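Side-chain contacts in probable thiosulfate sulfurtransferase (Thermus thermophilus, PDB 2EG4), which binds a zinc ion and probably transfers sulfur from thiosulfate to an acceptor such as cyanide: residues K45-E48 against G49-E53; W121-A125 against D126-R130; G155-I158 against P159-N163; F202-S206 against L207-A211. All coordinates share one frame; numbering follows the deposited sequence.

Contact 1. Residues K45-E48 against G49-E53; sequences KALE and GGLTE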
loop_
_atom_site.group_PDB
_atom_site.type_symbol
_atom_site.label_atom_id
_atom_site.label_comp_id
_atom_site.label_asym_id
_atom_site.label_seq_id
_atom_site.Cartn_x
_atom_site.Cartn_y
_atom_site.Cartn_z
ATOM N N LYS A 45 14.113 -1.883 -10.613
ATOM C CA LYS A 45 14.667 -3.228 -10.570
ATOM C C LYS A 45 15.180 -3.570 -9.180
ATOM O O LYS A 45 15.121 -4.732 -8.756
ATOM C CB LYS A 45 15.799 -3.383 -11.585
ATOM C CG LYS A 45 15.306 -3.868 -12.924
ATOM C CD LYS A 45 14.794 -5.311 -12.858
ATOM C CE LYS A 45 14.015 -5.664 -14.113
ATOM N NZ LYS A 45 13.657 -7.114 -14.198
ATOM N N ALA A 46 15.682 -2.562 -8.480
ATOM C CA ALA A 46 16.175 -2.752 -7.108
ATOM C C ALA A 46 14.979 -3.147 -6.215
ATOM O O ALA A 46 15.077 -4.047 -5.379
ATOM C CB ALA A 46 16.811 -1.458 -6.603
ATOM N N LEU A 47 13.845 -2.488 -6.420
ATOM C CA LEU A 47 12.655 -2.813 -5.625
ATOM C C LEU A 47 12.205 -4.235 -5.910
ATOM O O LEU A 47 11.893 -4.995 -4.997
ATOM C CB LEU A 47 11.533 -1.833 -5.944
ATOM C CG LEU A 47 10.169 -2.148 -5.313
ATOM C CD1 LEU A 47 10.287 -2.273 -3.774
ATOM C CD2 LEU A 47 9.248 -1.007 -5.660
ATOM N N GLU A 48 12.164 -4.599 -7.181
ATOM C CA GLU A 48 11.766 -5.955 -7.544
ATOM C C GLU A 48 12.717 -6.977 -6.919
ATOM O O GLU A 48 12.263 -8.002 -6.418
ATOM C CB GLU A 48 11.744 -6.086 -9.069
ATOM C CG GLU A 48 11.265 -7.425 -9.602
ATOM C CD GLU A 48 11.307 -7.466 -11.119
ATOM O OE1 GLU A 48 10.257 -7.233 -11.760
ATOM O OE2 GLU A 48 12.402 -7.723 -11.669
ATOM N N GLY A 49 14.028 -6.695 -6.940
ATOM C CA GLY A 49 14.999 -7.615 -6.354
ATOM C C GLY A 49 14.818 -7.740 -4.850
ATOM O O GLY A 49 14.935 -8.835 -4.282
ATOM N N GLY A 50 14.532 -6.614 -4.208
ATOM C CA GLY A 50 14.318 -6.594 -2.765
ATOM C C GLY A 50 13.078 -7.405 -2.409
ATOM O O GLY A 50 13.054 -8.111 -1.389
ATOM N N LEU A 51 12.048 -7.319 -3.246
ATOM C CA LEU A 51 10.834 -8.099 -2.999
ATOM C C LEU A 51 11.140 -9.584 -3.200
ATOM O O LEU A 51 10.672 -10.421 -2.444
ATOM C CB LEU A 51 9.704 -7.652 -3.922
ATOM C CG LEU A 51 9.144 -6.263 -3.575
ATOM C CD1 LEU A 51 8.262 -5.716 -4.695
ATOM C CD2 LEU A 51 8.313 -6.367 -2.292
ATOM N N THR A 52 11.936 -9.920 -4.210
ATOM C CA THR A 52 12.285 -11.337 -4.410
ATOM C C THR A 52 12.948 -11.900 -3.158
ATOM O O THR A 52 12.617 -12.998 -2.700
ATOM C CB THR A 52 13.284 -11.525 -5.567
ATOM O OG1 THR A 52 12.617 -11.303 -6.805
ATOM C CG2 THR A 52 13.829 -12.943 -5.582
ATOM N N GLU A 53 13.891 -11.146 -2.607
ATOM C CA GLU A 53 14.626 -11.589 -1.428
ATOM C C GLU A 53 13.682 -11.767 -0.249
ATOM O O GLU A 53 13.782 -12.737 0.503
ATOM C CB GLU A 53 15.712 -10.584 -1.065
ATOM C CG GLU A 53 16.399 -10.866 0.251
ATOM C CD GLU A 53 17.109 -12.216 0.287
ATOM O OE1 GLU A 53 17.350 -12.811 -0.783
ATOM O OE2 GLU A 53 17.436 -12.675 1.403
#
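Leu-47 and Leu-51 meet one turn apart on the helix 41-57, CG of Leu-47 lying 4.1 Å from CD1 of Leu-51, with the two side chains set aslant to each other. CG of Leu-47 stands anti to its backbone N (chi1 173°), whereas Leu-51 turns its CG anti to its carbonyl carbon (chi1 -71°); the two branched ends thereby converge although their stems leave the helix differently. Both leucines also rest on Phe-81 of helix 73-84, and Leu-47 reaches Leu-84 as well.

The backbone bonds are regular i to i+4 links. Gly-49 N donates to Lys-45 O at 2.9 Å, and the same pattern runs from Gly-50 to Ala-46, from Leu-51 to Leu-47 and from Thr-52 to Glu-48. The hydroxyl of Thr-52 stays near the last of these carbonyls, but its stronger partner is the backbone N of Ala-115.

A charge pair lies along the same helix. NZ of Lys-45 forms a salt bridge with OE2 of Glu-48 at 2.9 Å, approaching on the syn side and 18° out of the carboxylate plane. The other oxygen, OE1, accepts from Leu-117 N.

The helix is thus amphipathic: leucines bind it to its neighbouring helix, while Glu-48, with one oxygen for lysine and one for a backbone amide, ties its polar side to the backbone at Leu-117.

Contact 2. Residues W121-A125 against D126-R130; sequences WLLTA and DEAAR. With SO4 (sulfate ion), chain H.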
loop_
_atom_site.group_PDB
_atom_site.type_symbol
_atom_site.label_atom_id
_atom_site.label_comp_id
_atom_site.label_asym_id
_atom_site.label_seq_id
_atom_site.Cartn_x
_atom_site.Cartn_y
_atom_site.Cartn_z
ATOM N N TRP A 121 0.180 -1.411 -11.228
ATOM C CA TRP A 121 -0.329 -1.012 -9.914
ATOM C C TRP A 121 0.282 0.297 -9.422
ATOM O O TRP A 121 -0.228 0.957 -8.522
ATOM C CB TRP A 121 0.043 -2.080 -8.886
ATOM C CG TRP A 121 -0.905 -3.223 -8.789
ATOM C CD1 TRP A 121 -1.691 -3.731 -9.785
ATOM C CD2 TRP A 121 -1.182 -3.999 -7.613
ATOM N NE1 TRP A 121 -2.450 -4.780 -9.295
ATOM C CE2 TRP A 121 -2.156 -4.962 -7.968
ATOM C CE3 TRP A 121 -0.698 -3.972 -6.294
ATOM C CZ2 TRP A 121 -2.663 -5.893 -7.047
ATOM C CZ3 TRP A 121 -1.193 -4.890 -5.379
ATOM C CH2 TRP A 121 -2.171 -5.844 -5.760
ATOM N N LEU A 122 1.395 0.657 -10.030
ATOM C CA LEU A 122 2.171 1.793 -9.587
ATOM C C LEU A 122 2.199 3.049 -10.439
ATOM O O LEU A 122 1.980 3.000 -11.637
ATOM C CB LEU A 122 3.614 1.295 -9.440
ATOM C CG LEU A 122 4.778 2.218 -9.106
ATOM C CD1 LEU A 122 4.709 2.591 -7.641
ATOM C CD2 LEU A 122 6.103 1.505 -9.429
ATOM N N LEU A 123 2.471 4.163 -9.775
ATOM C CA LEU A 123 2.733 5.437 -10.434
ATOM C C LEU A 123 4.134 5.894 -9.970
ATOM O O LEU A 123 4.407 5.977 -8.774
ATOM C CB LEU A 123 1.763 6.532 -10.000
ATOM C CG LEU A 123 0.358 6.491 -10.570
ATOM C CD1 LEU A 123 -0.419 7.651 -9.966
ATOM C CD2 LEU A 123 0.400 6.582 -12.089
ATOM N N THR A 124 5.013 6.200 -10.914
ATOM C CA THR A 124 6.314 6.745 -10.567
ATOM C C THR A 124 6.012 8.249 -10.538
ATOM O O THR A 124 4.912 8.656 -10.943
ATOM C CB THR A 124 7.344 6.508 -11.679
ATOM O OG1 THR A 124 6.822 7.037 -12.904
ATOM C CG2 THR A 124 7.633 5.013 -11.859
ATOM N N ALA A 125 6.971 9.064 -10.105
ATOM C CA ALA A 125 6.780 10.518 -10.041
ATOM C C ALA A 125 6.442 11.053 -11.413
ATOM O O ALA A 125 5.549 11.883 -11.565
ATOM C CB ALA A 125 8.028 11.212 -9.533
ATOM N N ASP A 126 7.168 10.588 -12.416
ATOM C CA ASP A 126 6.896 11.047 -13.776
ATOM C C ASP A 126 5.485 10.709 -14.236
ATOM O O ASP A 126 4.822 11.513 -14.914
ATOM C CB ASP A 126 7.916 10.442 -14.728
ATOM C CG ASP A 126 9.116 11.323 -14.890
ATOM O OD1 ASP A 126 9.165 12.055 -15.906
ATOM O OD2 ASP A 126 9.985 11.308 -13.990
ATOM N N GLU A 127 5.009 9.526 -13.862
ATOM C CA GLU A 127 3.673 9.115 -14.258
ATOM C C GLU A 127 2.640 9.917 -13.473
ATOM O O GLU A 127 1.610 10.311 -14.013
ATOM C CB GLU A 127 3.490 7.612 -14.034
ATOM C CG GLU A 127 4.334 6.784 -15.013
ATOM C CD GLU A 127 4.531 5.346 -14.574
ATOM O OE1 GLU A 127 4.270 5.039 -13.389
ATOM O OE2 GLU A 127 4.969 4.535 -15.411
ATOM N N ALA A 128 2.928 10.184 -12.205
ATOM C CA ALA A 128 1.999 10.959 -11.389
ATOM C C ALA A 128 1.883 12.379 -11.940
ATOM O O ALA A 128 0.777 12.929 -12.017
ATOM C CB ALA A 128 2.467 10.996 -9.935
ATOM N N ALA A 129 3.020 12.950 -12.336
ATOM C CA ALA A 129 3.086 14.311 -12.869
ATOM C C ALA A 129 2.241 14.512 -14.120
ATOM O O ALA A 129 1.809 15.626 -14.414
ATOM C CB ALA A 129 4.523 14.657 -13.191
ATOM N N ARG A 130 2.038 13.435 -14.867
ATOM C CA ARG A 130 1.263 13.503 -16.101
ATOM C C ARG A 130 -0.130 12.910 -15.970
ATOM O O ARG A 130 -0.870 12.831 -16.950
ATOM C CB ARG A 130 2.030 12.782 -17.212
ATOM C CG ARG A 130 3.423 13.329 -17.431
ATOM C CD ARG A 130 4.212 12.474 -18.403
ATOM N NE ARG A 130 5.423 13.135 -18.890
ATOM C CZ ARG A 130 6.497 13.416 -18.160
ATOM N NH1 ARG A 130 6.544 13.098 -16.871
ATOM N NH2 ARG A 130 7.537 14.017 -18.726
HETATM S S SO4 H . 9.023 15.057 -15.331
HETATM O O1 SO4 H . 10.409 15.059 -14.756
HETATM O O2 SO4 H . 8.403 16.412 -15.155
HETATM O O3 SO4 H . 9.089 14.729 -16.793
HETATM O O4 SO4 H . 8.187 14.033 -14.621
HETATM O O HOH W 1 4.449 2.280 -13.025
#
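The carboxylate of Glu-127 and the backbone of Thr-124 meet through OE1, which takes the N-H of Thr-124 at 2.8 Å on its anti side, 35° out of the carboxylate plane. Further along, the guanidinium of Arg-130 has its partners at the edge: Asp-126 O lies in its plane, 3.1 Å from NH1, and so does O3 of a sulfate ion, probably from the crystallisation liquor. That sulfate stands implausibly close to the Asp-126 carboxylate, which leaves its placement, and the bonds Arg-130 makes to it, doubtful. NH1 also forms a salt bridge with Asp-126 OD1, though the hydrogen bond within it is weak.

In return for the bond to its N-H, Thr-124 offers OG1 to the backbone N of Glu-127 at 3.2 Å. This hydroxyl sits between its own N and carbonyl carbon (chi1 55°), which turns it toward the first turn of the helix. CG of Glu-127 comes close to the same hydroxyl, and the two side chains lie aslant. CD2 of Leu-123 also touches CB of Glu-127 at 3.8 Å.

A water bridges OE1 of Glu-127 and Leu-122 O, each of which also meets Arg-212. Because Arg-119 pairs with OE2, the carboxylate lies between two arginines, an environment that would probably favour its ionised form. The helical bonds then begin, with Ala-128 N donating to Thr-124 O at 2.8 Å and Ala-129 N to Ala-125 O.

The reciprocal pair of side-chain-to-backbone bonds is a capping box, with Thr-124 as N-cap of helix 125-129 within the second rhodanese-like domain.

Contact 3. Residues G155-I158 against P159-N163; sequences GGRI and PGSKN. With SO4 (sulfate ion), chain E.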
loop_
_atom_site.group_PDB
_atom_site.type_symbol
_atom_site.label_atom_id
_atom_site.label_comp_id
_atom_site.label_asym_id
_atom_site.label_seq_id
_atom_site.Cartn_x
_atom_site.Cartn_y
_atom_site.Cartn_z
ATOM N N GLY A 155 5.258 22.331 3.517
ATOM C CA GLY A 155 3.920 21.846 3.246
ATOM C C GLY A 155 3.564 22.049 1.784
ATOM O O GLY A 155 4.011 23.002 1.135
ATOM N N GLY A 156 2.757 21.152 1.240
ATOM C CA GLY A 156 2.397 21.309 -0.154
ATOM C C GLY A 156 1.715 20.100 -0.724
ATOM O O GLY A 156 1.582 19.079 -0.052
ATOM N N ARG A 157 1.275 20.240 -1.971
ATOM C CA ARG A 157 0.583 19.194 -2.705
ATOM C C ARG A 157 1.058 19.242 -4.142
ATOM O O ARG A 157 1.679 20.219 -4.578
ATOM C CB ARG A 157 -0.925 19.450 -2.684
ATOM C CG ARG A 157 -1.288 20.801 -3.291
ATOM C CD ARG A 157 -2.791 20.951 -3.539
ATOM N NE ARG A 157 -3.117 22.261 -4.118
ATOM C CZ ARG A 157 -3.207 23.389 -3.418
ATOM N NH1 ARG A 157 -2.999 23.378 -2.106
ATOM N NH2 ARG A 157 -3.518 24.527 -4.024
ATOM N N ILE A 158 0.784 18.174 -4.878
ATOM C CA ILE A 158 1.150 18.114 -6.276
ATOM C C ILE A 158 0.150 19.053 -6.954
ATOM O O ILE A 158 -1.043 18.956 -6.719
ATOM C CB ILE A 158 1.047 16.650 -6.794
ATOM C CG1 ILE A 158 2.176 15.831 -6.152
ATOM C CG2 ILE A 158 1.154 16.598 -8.329
ATOM C CD1 ILE A 158 2.103 14.345 -6.434
ATOM N N PRO A 159 0.641 19.989 -7.786
ATOM C CA PRO A 159 -0.259 20.934 -8.469
ATOM C C PRO A 159 -1.332 20.226 -9.279
ATOM O O PRO A 159 -1.047 19.260 -9.987
ATOM C CB PRO A 159 0.696 21.743 -9.346
ATOM C CG PRO A 159 2.031 21.661 -8.584
ATOM C CD PRO A 159 2.038 20.197 -8.207
ATOM N N GLY A 160 -2.572 20.704 -9.165
ATOM C CA GLY A 160 -3.664 20.115 -9.921
ATOM C C GLY A 160 -4.378 18.945 -9.265
ATOM O O GLY A 160 -5.411 18.490 -9.746
ATOM N N SER A 161 -3.837 18.443 -8.157
ATOM C CA SER A 161 -4.466 17.312 -7.484
ATOM C C SER A 161 -5.736 17.719 -6.734
ATOM O O SER A 161 -5.931 18.890 -6.410
ATOM C CB SER A 161 -3.484 16.690 -6.488
ATOM O OG SER A 161 -3.136 17.647 -5.513
ATOM N N LYS A 162 -6.585 16.740 -6.451
ATOM C CA LYS A 162 -7.822 17.007 -5.721
ATOM C C LYS A 162 -7.759 16.270 -4.398
ATOM O O LYS A 162 -7.257 15.151 -4.331
ATOM C CB LYS A 162 -9.024 16.529 -6.532
ATOM C CG LYS A 162 -9.064 17.091 -7.955
ATOM C CD LYS A 162 -9.056 18.614 -7.962
ATOM C CE LYS A 162 -9.119 19.157 -9.390
ATOM N NZ LYS A 162 -9.013 20.646 -9.433
ATOM N N ASN A 163 -8.277 16.897 -3.347
ATOM C CA ASN A 163 -8.249 16.297 -2.018
ATOM C C ASN A 163 -9.418 15.327 -1.805
ATOM O O ASN A 163 -10.583 15.670 -2.020
ATOM C CB ASN A 163 -8.271 17.424 -0.976
ATOM C CG ASN A 163 -8.003 16.947 0.450
ATOM O OD1 ASN A 163 -8.366 17.635 1.415
ATOM N ND2 ASN A 163 -7.350 15.793 0.596
HETATM S S SO4 E . -3.669 23.828 -7.626
HETATM O O1 SO4 E . -3.079 25.054 -6.995
HETATM O O2 SO4 E . -5.159 23.830 -7.459
HETATM O O3 SO4 E . -3.331 23.820 -9.087
HETATM O O4 SO4 E . -3.105 22.600 -6.975
#
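Ile-158 O is held by two donors of Ser-161. The hydroxyl OG gives its proton at 2.7 Å, in the carbonyl plane, while the backbone N donates at 3.2 Å from a position tilted 32° from that plane. OG stands between its own N and carbonyl carbon (chi1 61°), which brings it to the carbonyl that the backbone N also reaches. Tyr-190 OH is hydrogen-bonded to the same OG and to Ile-158 N, which links the turn to the central strand 186-190.

A sulfate ion, probably from the crystallisation liquor, joins the two segments. Its O4 accepts from NE of Arg-157 at 2.9 Å and from Gly-160 N. O1 accepts from NH2 of Arg-157 at 3.0 Å, and the link from Gly-160 N to O3 is weak. With the sulfur at the edge of the guanidinium and in its plane, the arginine presents NE and NH2 to two different oxygens. The remaining nitrogen, NH1, donates to Phe-143 O, and the ring of Phe-143 makes a cation-pi contact with this arginine.

Between the segments, CG2 of Ile-158 packs on CD of Pro-159, 3.7 Å apart, the two side chains crossing at about a right angle; Ile-158 also rests on Met-218 and Trp-221 of helix 217-223.

Gly-160, with positive phi, occupies the third position of a type II beta turn from Ile-158 to Ser-161, which delivers the chain into the edge strand 162-163 of the second rhodanese-like domain.

Contact 4. Residues F202-S206 against L207-A211; sequences FVLRS and LGVRA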
loop_
_atom_site.group_PDB
_atom_site.type_symbol
_atom_site.label_atom_id
_atom_site.label_comp_id
_atom_site.label_asym_id
_atom_site.label_seq_id
_atom_site.Cartn_x
_atom_site.Cartn_y
_atom_site.Cartn_z
ATOM N N PHE A 202 -6.714 -0.070 -2.705
ATOM C CA PHE A 202 -7.512 -1.287 -2.572
ATOM C C PHE A 202 -9.021 -1.073 -2.536
ATOM O O PHE A 202 -9.774 -1.883 -3.095
ATOM C CB PHE A 202 -7.061 -2.082 -1.342
ATOM C CG PHE A 202 -5.762 -2.773 -1.545
ATOM C CD1 PHE A 202 -5.659 -3.810 -2.473
ATOM C CD2 PHE A 202 -4.624 -2.363 -0.856
ATOM C CE1 PHE A 202 -4.443 -4.425 -2.718
ATOM C CE2 PHE A 202 -3.403 -2.970 -1.092
ATOM C CZ PHE A 202 -3.306 -4.005 -2.026
ATOM N N VAL A 203 -9.465 0.002 -1.897
ATOM C CA VAL A 203 -10.890 0.292 -1.828
ATOM C C VAL A 203 -11.406 0.594 -3.226
ATOM O O VAL A 203 -12.401 0.008 -3.675
ATOM C CB VAL A 203 -11.185 1.521 -0.939
ATOM C CG1 VAL A 203 -12.676 1.922 -1.068
ATOM C CG2 VAL A 203 -10.853 1.199 0.510
ATOM N N LEU A 204 -10.722 1.503 -3.920
ATOM C CA LEU A 204 -11.146 1.879 -5.261
ATOM C C LEU A 204 -11.152 0.681 -6.203
ATOM O O LEU A 204 -12.084 0.514 -6.993
ATOM C CB LEU A 204 -10.245 2.986 -5.822
ATOM C CG LEU A 204 -10.438 4.375 -5.209
ATOM C CD1 LEU A 204 -9.423 5.352 -5.771
ATOM C CD2 LEU A 204 -11.854 4.872 -5.512
ATOM N N ARG A 205 -10.113 -0.145 -6.134
ATOM C CA ARG A 205 -10.030 -1.318 -6.994
ATOM C C ARG A 205 -11.205 -2.255 -6.749
ATOM O O ARG A 205 -11.752 -2.841 -7.696
ATOM C CB ARG A 205 -8.696 -2.052 -6.778
ATOM C CG ARG A 205 -7.519 -1.319 -7.417
ATOM C CD ARG A 205 -6.842 -2.142 -8.493
ATOM N NE ARG A 205 -6.024 -1.313 -9.378
ATOM C CZ ARG A 205 -5.359 -1.773 -10.432
ATOM N NH1 ARG A 205 -5.408 -3.069 -10.740
ATOM N NH2 ARG A 205 -4.641 -0.942 -11.178
ATOM N N SER A 206 -11.613 -2.385 -5.491
ATOM C CA SER A 206 -12.733 -3.261 -5.173
ATOM C C SER A 206 -14.035 -2.695 -5.734
ATOM O O SER A 206 -15.008 -3.432 -5.900
ATOM C CB SER A 206 -12.874 -3.455 -3.664
ATOM O OG SER A 206 -13.421 -2.308 -3.035
ATOM N N LEU A 207 -14.062 -1.394 -6.016
ATOM C CA LEU A 207 -15.263 -0.776 -6.571
ATOM C C LEU A 207 -15.173 -0.703 -8.089
ATOM O O LEU A 207 -16.033 -0.112 -8.740
ATOM C CB LEU A 207 -15.480 0.618 -5.980
ATOM C CG LEU A 207 -15.795 0.628 -4.477
ATOM C CD1 LEU A 207 -15.730 2.046 -3.931
ATOM C CD2 LEU A 207 -17.180 0.002 -4.238
ATOM N N GLY A 208 -14.117 -1.292 -8.646
ATOM C CA GLY A 208 -13.962 -1.320 -10.090
ATOM C C GLY A 208 -13.179 -0.195 -10.737
ATOM O O GLY A 208 -13.048 -0.163 -11.964
ATOM N N VAL A 209 -12.664 0.722 -9.924
ATOM C CA VAL A 209 -11.881 1.849 -10.429
ATOM C C VAL A 209 -10.428 1.434 -10.652
ATOM O O VAL A 209 -9.853 0.721 -9.839
ATOM C CB VAL A 209 -11.929 3.023 -9.430
ATOM C CG1 VAL A 209 -10.900 4.075 -9.805
ATOM C CG2 VAL A 209 -13.334 3.621 -9.414
ATOM N N ARG A 210 -9.841 1.871 -11.763
ATOM C CA ARG A 210 -8.457 1.526 -12.057
ATOM C C ARG A 210 -7.509 2.470 -11.319
ATOM O O ARG A 210 -6.878 3.369 -11.903
ATOM C CB ARG A 210 -8.222 1.569 -13.568
ATOM C CG ARG A 210 -8.978 0.453 -14.310
ATOM C CD ARG A 210 -8.887 0.597 -15.825
ATOM N NE ARG A 210 -9.750 -0.367 -16.506
ATOM C CZ ARG A 210 -10.213 -0.211 -17.745
ATOM N NH1 ARG A 210 -9.895 0.874 -18.443
ATOM N NH2 ARG A 210 -11.006 -1.128 -18.282
ATOM N N ALA A 211 -7.418 2.263 -10.016
ATOM C CA ALA A 211 -6.547 3.089 -9.186
ATOM C C ALA A 211 -5.083 2.615 -9.251
ATOM O O ALA A 211 -4.808 1.423 -9.311
ATOM C CB ALA A 211 -7.040 3.066 -7.746
#
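Arg-205 turns back beside its helix to grip Ala-211 O with two nitrogens. NE lies in the carbonyl plane on a lone pair at 3.0 Å; NH2, at 3.0 Å, stands above that plane, and the oxygen lies at the edge of the guanidinium. A bend at chi2 (-118°) brings the group over to the strand that follows. CA of Arg-205 makes a CA-H...O contact with Val-209 O at 3.5 Å.

The backbone bonds close the helix. Leu-204 O accepts from Val-209 N at 3.0 Å and from Leu-207 N at 2.9 Å, the two donors arriving from opposite faces of its plane, while Gly-208 N donates to Arg-205 O. With Gly-208 at positive phi, this is a Schellman motif. Ser-206 OG donates to Val-203 O at 2.6 Å, giving the last turn a side-chain bond of its own.

Apolar contacts lie on the inner side. CB of Leu-204 touches CB of Ala-211 at 3.7 Å and faces CB of Val-209 slightly farther off; Leu-176 of helix 175-179 packs on both Leu-204 and Val-209. Val-203 and Leu-207 run side by side, CG1 to CD1.

Within the beta-alpha-beta unit of strand 186-190, helix 195-206 and strand 210-213, the turn is therefore fixed twice: carbonyls at the helix end are taken up by the backbone that follows, and the arginine fastens the helix to the start of the edge strand.

The four contacts follow one another along the chain, each complete before the next begins. Contact 1 lies on helix 41-57 of the first rhodanese-like domain, and contacts 2, 3 and 4 belong to the second. Centres of contacts 1 and 3 are about 30 Å apart, those of contacts 2 and 3 about 14 Å. Contacts 3 and 4 reach the same parallel sheet at its outermost strands, 162-163 and 210-213. Contacts 2 and 4 touch through Trp-121, which packs on Arg-205 and Phe-202. Contacts 2, 3 and 4 mark helix ends and strand entries in the domain that carries the zinc site, whereas contact 1 holds the backbone at Ala-115 and Leu-117.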